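Local coordinates for ketol-acid reductoisomerase (uncultured archaeon GZfos26G2, PDB 4XDY) that catalyses the magnesium-dependent alkyl migration and NADH-preferring reduction of (S)-2-acetolactate to (R)-2,3-dihydroxy-isovalerate in branched-chain amino-acid biosynthesis, at the interface of chains A and B. Residues are numbered along the deposited sequence; one frame, centred on the assembly and turned at random. Chains: chain A/B, Ketol-acid reductoisomerase.

Contact 1: the interface of chains A and B. Residues chain A 291, 294-295, 298, 305-306; chain B 257-258, 261-262.
One face of the A:Trp295 indole lies against chain B: CA of B:Thr258 sits 3.4 Å and CB of B:Tyr261 3.5 Å above its plane, towards the rim, and this CB makes a CH-pi contact 4.0 Å from the six-membered ring's centroid. The tryptophan and tyrosine side chains slide past each other in opposite directions, CE3 of A:Trp295 over a face of the B:Tyr261 ring, 3.4 Å from its CG. CG of A:Glu298 meets that same face near the rim. Beyond the CD1-CE1 rim, displaced towards the other face, is CD2 of A:Phe305; along CD2-CE2 comes A:Phe291, CE1 to CE2 3.6 Å. NE1 of A:Trp295 gives a weak, bent hydrogen bond (128° at H) to hydroxyl OG1 of B:Thr258, 3.1 Å away and tilted out of the indole plane towards the covered face. With CG anti to the backbone N (chi1 175°), the tyrosine reaches from helix 257-270 into chain A. Its phenol OH meets a water at 2.6 Å that also contacts OE1 of A:Glu298. OE2 accepts the backbone N-H groups of A:Phe305 (2.8 Å, syn lone pair) and A:Leu306, which hold the carboxylate in place. An alanine instead of A:Trp295 would probably open a gap beside B:Tyr261, letting its ring shift, and leave B:Thr258 OG1 without its indole partner. The socket joins helices 290-300 and 304-315 of one subunit to helix 257-270 of the other in the homodimer.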
loop_
_atom_site.group_PDB
_atom_site.type_symbol
_atom_site.label_atom_id
_atom_site.label_comp_id
_atom_site.label_asym_id
_atom_site.label_seq_id
_atom_site.Cartn_x
_atom_site.Cartn_y
_atom_site.Cartn_z
ATOM N N PHE A 291 -26.298 -7.892 1.430
ATOM C CA PHE A 291 -25.368 -7.683 0.398
ATOM C C PHE A 291 -25.392 -8.805 -0.623
ATOM O O PHE A 291 -25.325 -8.597 -1.889
ATOM C CB PHE A 291 -23.956 -7.481 0.958
ATOM C CG PHE A 291 -22.952 -7.357 -0.144
ATOM C CD1 PHE A 291 -22.768 -6.165 -0.796
ATOM C CD2 PHE A 291 -22.302 -8.464 -0.636
ATOM C CE1 PHE A 291 -21.929 -6.068 -1.912
ATOM C CE2 PHE A 291 -21.439 -8.372 -1.708
ATOM C CZ PHE A 291 -21.248 -7.168 -2.361
ATOM N N GLU A 294 -28.197 -8.503 -2.945
ATOM C CA GLU A 294 -27.948 -7.415 -3.906
ATOM C C GLU A 294 -26.988 -7.782 -4.988
ATOM O O GLU A 294 -27.176 -7.421 -6.155
ATOM C CB GLU A 294 -27.399 -6.115 -3.227
ATOM C CG GLU A 294 -28.386 -5.570 -2.250
ATOM C CD GLU A 294 -27.780 -4.478 -1.384
ATOM O OE1 GLU A 294 -26.565 -4.168 -1.459
ATOM O OE2 GLU A 294 -28.569 -3.946 -0.584
ATOM N N TRP A 295 -25.914 -8.492 -4.661
ATOM C CA TRP A 295 -24.986 -8.877 -5.694
ATOM C C TRP A 295 -25.553 -9.946 -6.652
ATOM O O TRP A 295 -25.364 -9.864 -7.838
ATOM C CB TRP A 295 -23.630 -9.308 -5.073
ATOM C CG TRP A 295 -22.557 -9.915 -5.967
ATOM C CD1 TRP A 295 -21.813 -11.053 -5.682
ATOM C CD2 TRP A 295 -22.116 -9.488 -7.258
ATOM N NE1 TRP A 295 -20.957 -11.318 -6.679
ATOM C CE2 TRP A 295 -21.091 -10.346 -7.655
ATOM C CE3 TRP A 295 -22.414 -8.383 -8.077
ATOM C CZ2 TRP A 295 -20.431 -10.186 -8.886
ATOM C CZ3 TRP A 295 -21.786 -8.265 -9.300
ATOM C CH2 TRP A 295 -20.760 -9.095 -9.674
ATOM N N GLU A 298 -27.844 -7.992 -8.807
ATOM C CA GLU A 298 -27.094 -7.237 -9.806
ATOM C C GLU A 298 -26.624 -8.047 -11.007
ATOM O O GLU A 298 -26.652 -7.664 -12.167
ATOM C CB GLU A 298 -25.900 -6.558 -9.092
ATOM C CG GLU A 298 -24.916 -5.868 -10.002
ATOM C CD GLU A 298 -25.463 -4.542 -10.559
ATOM O OE1 GLU A 298 -26.449 -4.062 -9.976
ATOM O OE2 GLU A 298 -24.776 -4.100 -11.493
ATOM N N PHE A 305 -24.825 -1.662 -12.851
ATOM C CA PHE A 305 -24.107 -0.774 -11.913
ATOM C C PHE A 305 -22.609 -0.973 -11.998
ATOM O O PHE A 305 -21.846 -0.016 -12.038
ATOM C CB PHE A 305 -24.617 -0.963 -10.485
ATOM C CG PHE A 305 -23.829 -0.187 -9.452
ATOM C CD1 PHE A 305 -24.070 1.157 -9.249
ATOM C CD2 PHE A 305 -22.812 -0.774 -8.726
ATOM C CE1 PHE A 305 -23.337 1.906 -8.340
ATOM C CE2 PHE A 305 -22.128 -0.025 -7.749
ATOM C CZ PHE A 305 -22.372 1.304 -7.582
ATOM N N LEU A 306 -22.166 -2.250 -12.088
ATOM C CA LEU A 306 -20.766 -2.495 -12.209
ATOM C C LEU A 306 -20.229 -1.974 -13.550
ATOM O O LEU A 306 -19.196 -1.386 -13.590
ATOM C CB LEU A 306 -20.476 -4.013 -11.948
ATOM C CG LEU A 306 -19.055 -4.546 -12.001
ATOM C CD1 LEU A 306 -18.203 -3.755 -11.011
ATOM C CD2 LEU A 306 -19.159 -6.056 -11.682
ATOM N N ASN B 257 -14.839 -10.154 -9.380
ATOM C CA ASN B 257 -16.003 -9.315 -9.696
ATOM C C ASN B 257 -16.836 -9.022 -8.461
ATOM O O ASN B 257 -17.373 -7.893 -8.299
ATOM C CB ASN B 257 -16.836 -9.897 -10.821
ATOM C CG ASN B 257 -16.027 -10.114 -12.057
ATOM O OD1 ASN B 257 -15.047 -9.392 -12.378
ATOM N ND2 ASN B 257 -16.368 -11.195 -12.753
ATOM N N THR B 258 -16.913 -9.973 -7.511
ATOM C CA THR B 258 -17.584 -9.761 -6.275
ATOM C C THR B 258 -17.017 -8.554 -5.521
ATOM O O THR B 258 -17.780 -7.698 -5.039
ATOM C CB THR B 258 -17.502 -11.026 -5.378
ATOM O OG1 THR B 258 -18.039 -12.127 -6.103
ATOM C CG2 THR B 258 -18.226 -10.874 -4.080
ATOM N N TYR B 261 -17.569 -5.132 -7.476
ATOM C CA TYR B 261 -18.874 -4.680 -7.134
ATOM C C TYR B 261 -18.942 -4.098 -5.721
ATOM O O TYR B 261 -19.491 -2.986 -5.492
ATOM C CB TYR B 261 -19.961 -5.782 -7.332
ATOM C CG TYR B 261 -21.337 -5.355 -6.871
ATOM C CD1 TYR B 261 -22.130 -4.418 -7.624
ATOM C CD2 TYR B 261 -21.883 -5.837 -5.720
ATOM C CE1 TYR B 261 -23.399 -4.049 -7.195
ATOM C CE2 TYR B 261 -23.123 -5.446 -5.269
ATOM C CZ TYR B 261 -23.888 -4.529 -6.027
ATOM O OH TYR B 261 -25.110 -4.163 -5.598
ATOM N N GLY B 262 -18.388 -4.823 -4.766
ATOM C CA GLY B 262 -18.391 -4.316 -3.384
ATOM C C GLY B 262 -17.673 -2.979 -3.257
ATOM O O GLY B 262 -18.131 -2.105 -2.544
HETATM O O HOH W 1 -26.752 -3.423 -7.514
#

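Contact 2: the interface of chains A and B. Residues chain A 1, 3, 135, 154, 182, 184, 186, 194; chain B 224, 226-227, 230.
A:Leu184 and B:Met227 lead the apolar contacts in one patch of the homodimer interface of this ketol-acid reductoisomerase, where mainly the Rossmann domain of chain A, with A:Glu194 of helix 188-203, meets the start of helix 225-254 in the knotted C-terminal domain of chain B. Methyl CD1 of A:Leu184 points at the helix backbone, 3.5 Å from CA of B:Met227, and also touches CB of B:Glu226. CG of the same leucine lies at the edge of the B:Phe230 ring, in its plane, 4.0 Å from CE2. B:Met227 leaves its helix with CG anti to the backbone N (chi1 -179°), runs extended to the sulfur and then turns at chi3 (-60°). That turn brings CE to CB of A:Cys186 (3.8 Å) and CD2 of A:Leu154, while SD lies 3.7 Å from CG of A:Glu194, the aliphatic part of an acidic side chain. CD1 of A:Ile3 packs on CG of B:Glu226, and SD of A:Met1 approaches CB of B:Pro224, although A:Met1 is poorly ordered.

Among the charged groups, NZ of A:Lys135 forms a salt bridge of 2.7 Å to the syn lone pair of A:Glu194 OE1. This pair lies within chain A and is likely to steady the glutamate whose CG meets the methionine. Across the interface, the amino-terminal N of A:Met1 makes a weak hydrogen bond to carboxylate OE2 of B:Glu226, doubtful because of the disorder at A:Met1.

Two waters bridge the chains. One joins the carbonyl O of A:Lys135 to that of B:Phe230, 2.9 Å from the latter; another, subject to the same doubt, lies between O of A:Met1 and OE2 of B:Glu226.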
loop_
_atom_site.group_PDB
_atom_site.type_symbol
_atom_site.label_atom_id
_atom_site.label_comp_id
_atom_site.label_asym_id
_atom_site.label_seq_id
_atom_site.Cartn_x
_atom_site.Cartn_y
_atom_site.Cartn_z
ATOM N N MET A 1 -5.095 -16.966 18.829
ATOM C CA MET A 1 -5.601 -18.104 18.022
ATOM C C MET A 1 -4.416 -18.717 17.254
ATOM O O MET A 1 -3.435 -18.033 16.977
ATOM C CB MET A 1 -6.643 -17.541 17.107
ATOM C CG MET A 1 -7.215 -18.467 16.144
ATOM S SD MET A 1 -7.576 -17.611 14.600
ATOM C CE MET A 1 -8.157 -19.142 13.900
ATOM N N ILE A 3 -1.993 -20.016 14.606
ATOM C CA ILE A 3 -1.570 -19.902 13.222
ATOM C C ILE A 3 -0.680 -21.071 12.805
ATOM O O ILE A 3 0.368 -21.307 13.398
ATOM C CB ILE A 3 -0.785 -18.599 13.036
ATOM C CG1 ILE A 3 -1.563 -17.418 13.652
ATOM C CG2 ILE A 3 -0.371 -18.437 11.559
ATOM C CD1 ILE A 3 -0.752 -16.114 13.591
ATOM N N LYS A 135 -5.653 -14.625 1.424
ATOM C CA LYS A 135 -5.903 -13.232 1.761
ATOM C C LYS A 135 -4.961 -12.395 0.876
ATOM O O LYS A 135 -3.956 -11.778 1.324
ATOM C CB LYS A 135 -5.670 -13.004 3.284
ATOM C CG LYS A 135 -6.529 -13.859 4.186
ATOM C CD LYS A 135 -8.020 -13.564 4.108
ATOM C CE LYS A 135 -8.853 -14.424 3.155
ATOM N NZ LYS A 135 -10.347 -14.093 3.019
ATOM N N LEU A 154 -6.950 -18.793 4.868
ATOM C CA LEU A 154 -8.007 -19.260 5.750
ATOM C C LEU A 154 -8.462 -20.604 5.208
ATOM O O LEU A 154 -8.692 -20.775 3.961
ATOM C CB LEU A 154 -9.199 -18.280 5.768
ATOM C CG LEU A 154 -9.108 -17.184 6.834
ATOM C CD1 LEU A 154 -7.851 -16.415 6.921
ATOM C CD2 LEU A 154 -10.295 -16.206 6.677
ATOM N N GLY A 182 1.193 -17.991 6.969
ATOM C CA GLY A 182 0.350 -18.536 8.013
ATOM C C GLY A 182 -1.060 -18.781 7.595
ATOM O O GLY A 182 -1.629 -18.051 6.758
ATOM N N LEU A 184 -5.005 -19.732 9.091
ATOM C CA LEU A 184 -6.005 -19.755 10.154
ATOM C C LEU A 184 -7.132 -20.659 9.771
ATOM O O LEU A 184 -7.687 -20.572 8.638
ATOM C CB LEU A 184 -6.610 -18.347 10.368
ATOM C CG LEU A 184 -5.559 -17.270 10.609
ATOM C CD1 LEU A 184 -6.309 -15.940 10.719
ATOM C CD2 LEU A 184 -4.754 -17.577 11.868
ATOM N N CYS A 186 -11.049 -21.775 10.158
ATOM C CA CYS A 186 -12.256 -20.985 10.379
ATOM C C CYS A 186 -13.415 -21.691 9.722
ATOM O O CYS A 186 -13.269 -22.827 9.206
ATOM C CB CYS A 186 -12.079 -19.551 9.850
ATOM S SG CYS A 186 -12.024 -19.524 8.018
ATOM N N GLU A 194 -15.873 -11.883 6.716
ATOM C CA GLU A 194 -14.676 -11.037 6.943
ATOM C C GLU A 194 -14.137 -10.570 5.590
ATOM O O GLU A 194 -13.678 -9.450 5.451
ATOM C CB GLU A 194 -13.616 -11.739 7.767
ATOM C CG GLU A 194 -12.937 -12.932 7.138
ATOM C CD GLU A 194 -11.861 -12.581 6.153
ATOM O OE1 GLU A 194 -11.513 -13.473 5.331
ATOM O OE2 GLU A 194 -11.253 -11.445 6.260
ATOM N N PRO B 224 -11.311 -13.256 14.961
ATOM C CA PRO B 224 -9.988 -13.277 15.582
ATOM C C PRO B 224 -9.109 -12.132 15.128
ATOM O O PRO B 224 -9.087 -11.754 13.946
ATOM C CB PRO B 224 -9.389 -14.617 15.141
ATOM C CG PRO B 224 -10.578 -15.427 14.751
ATOM C CD PRO B 224 -11.640 -14.520 14.298
ATOM N N GLU B 226 -6.001 -12.121 14.532
ATOM C CA GLU B 226 -5.070 -12.501 13.504
ATOM C C GLU B 226 -5.710 -12.383 12.109
ATOM O O GLU B 226 -5.039 -11.992 11.108
ATOM C CB GLU B 226 -4.603 -13.946 13.718
ATOM C CG GLU B 226 -3.788 -14.152 14.968
ATOM C CD GLU B 226 -4.615 -14.260 16.248
ATOM O OE1 GLU B 226 -5.856 -14.294 16.256
ATOM O OE2 GLU B 226 -3.944 -14.282 17.290
ATOM N N MET B 227 -6.986 -12.737 12.072
ATOM C CA MET B 227 -7.756 -12.721 10.845
ATOM C C MET B 227 -7.976 -11.274 10.418
ATOM O O MET B 227 -7.831 -10.949 9.217
ATOM C CB MET B 227 -9.070 -13.437 11.088
ATOM C CG MET B 227 -9.995 -13.530 9.922
ATOM S SD MET B 227 -11.530 -14.420 10.212
ATOM C CE MET B 227 -10.852 -16.070 10.669
ATOM N N PHE B 230 -4.614 -9.972 8.947
ATOM C CA PHE B 230 -4.387 -10.420 7.595
ATOM C C PHE B 230 -5.290 -9.668 6.565
ATOM O O PHE B 230 -4.794 -9.251 5.498
ATOM C CB PHE B 230 -4.602 -11.912 7.451
ATOM C CG PHE B 230 -3.484 -12.753 8.063
ATOM C CD1 PHE B 230 -2.142 -12.330 7.990
ATOM C CD2 PHE B 230 -3.806 -13.942 8.678
ATOM C CE1 PHE B 230 -1.140 -13.132 8.491
ATOM C CE2 PHE B 230 -2.798 -14.737 9.240
ATOM C CZ PHE B 230 -1.509 -14.318 9.168
HETATM O O HOH W 2 -3.112 -10.936 3.847
HETATM O O HOH W 3 -1.368 -16.197 17.647
#

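Contact 1 and contact 2 belong to the same two-fold homodimer interface, with centres of their C-alpha atoms about 25 Å apart. They share no residue. On chain B they use different helices that follow each other closely in sequence, 257-270 in contact 1 and 225-254 in contact 2; on chain A, contact 1 uses C-terminal helices, whereas contact 2 draws mainly on the Rossmann domain, with A:Glu194 from helix 188-203. Their centres lie about 11 and 13 Å from A:His112, the predicted active-site residue, so together they probably help position chain B near that site. The two-fold repeats both with the chains exchanged.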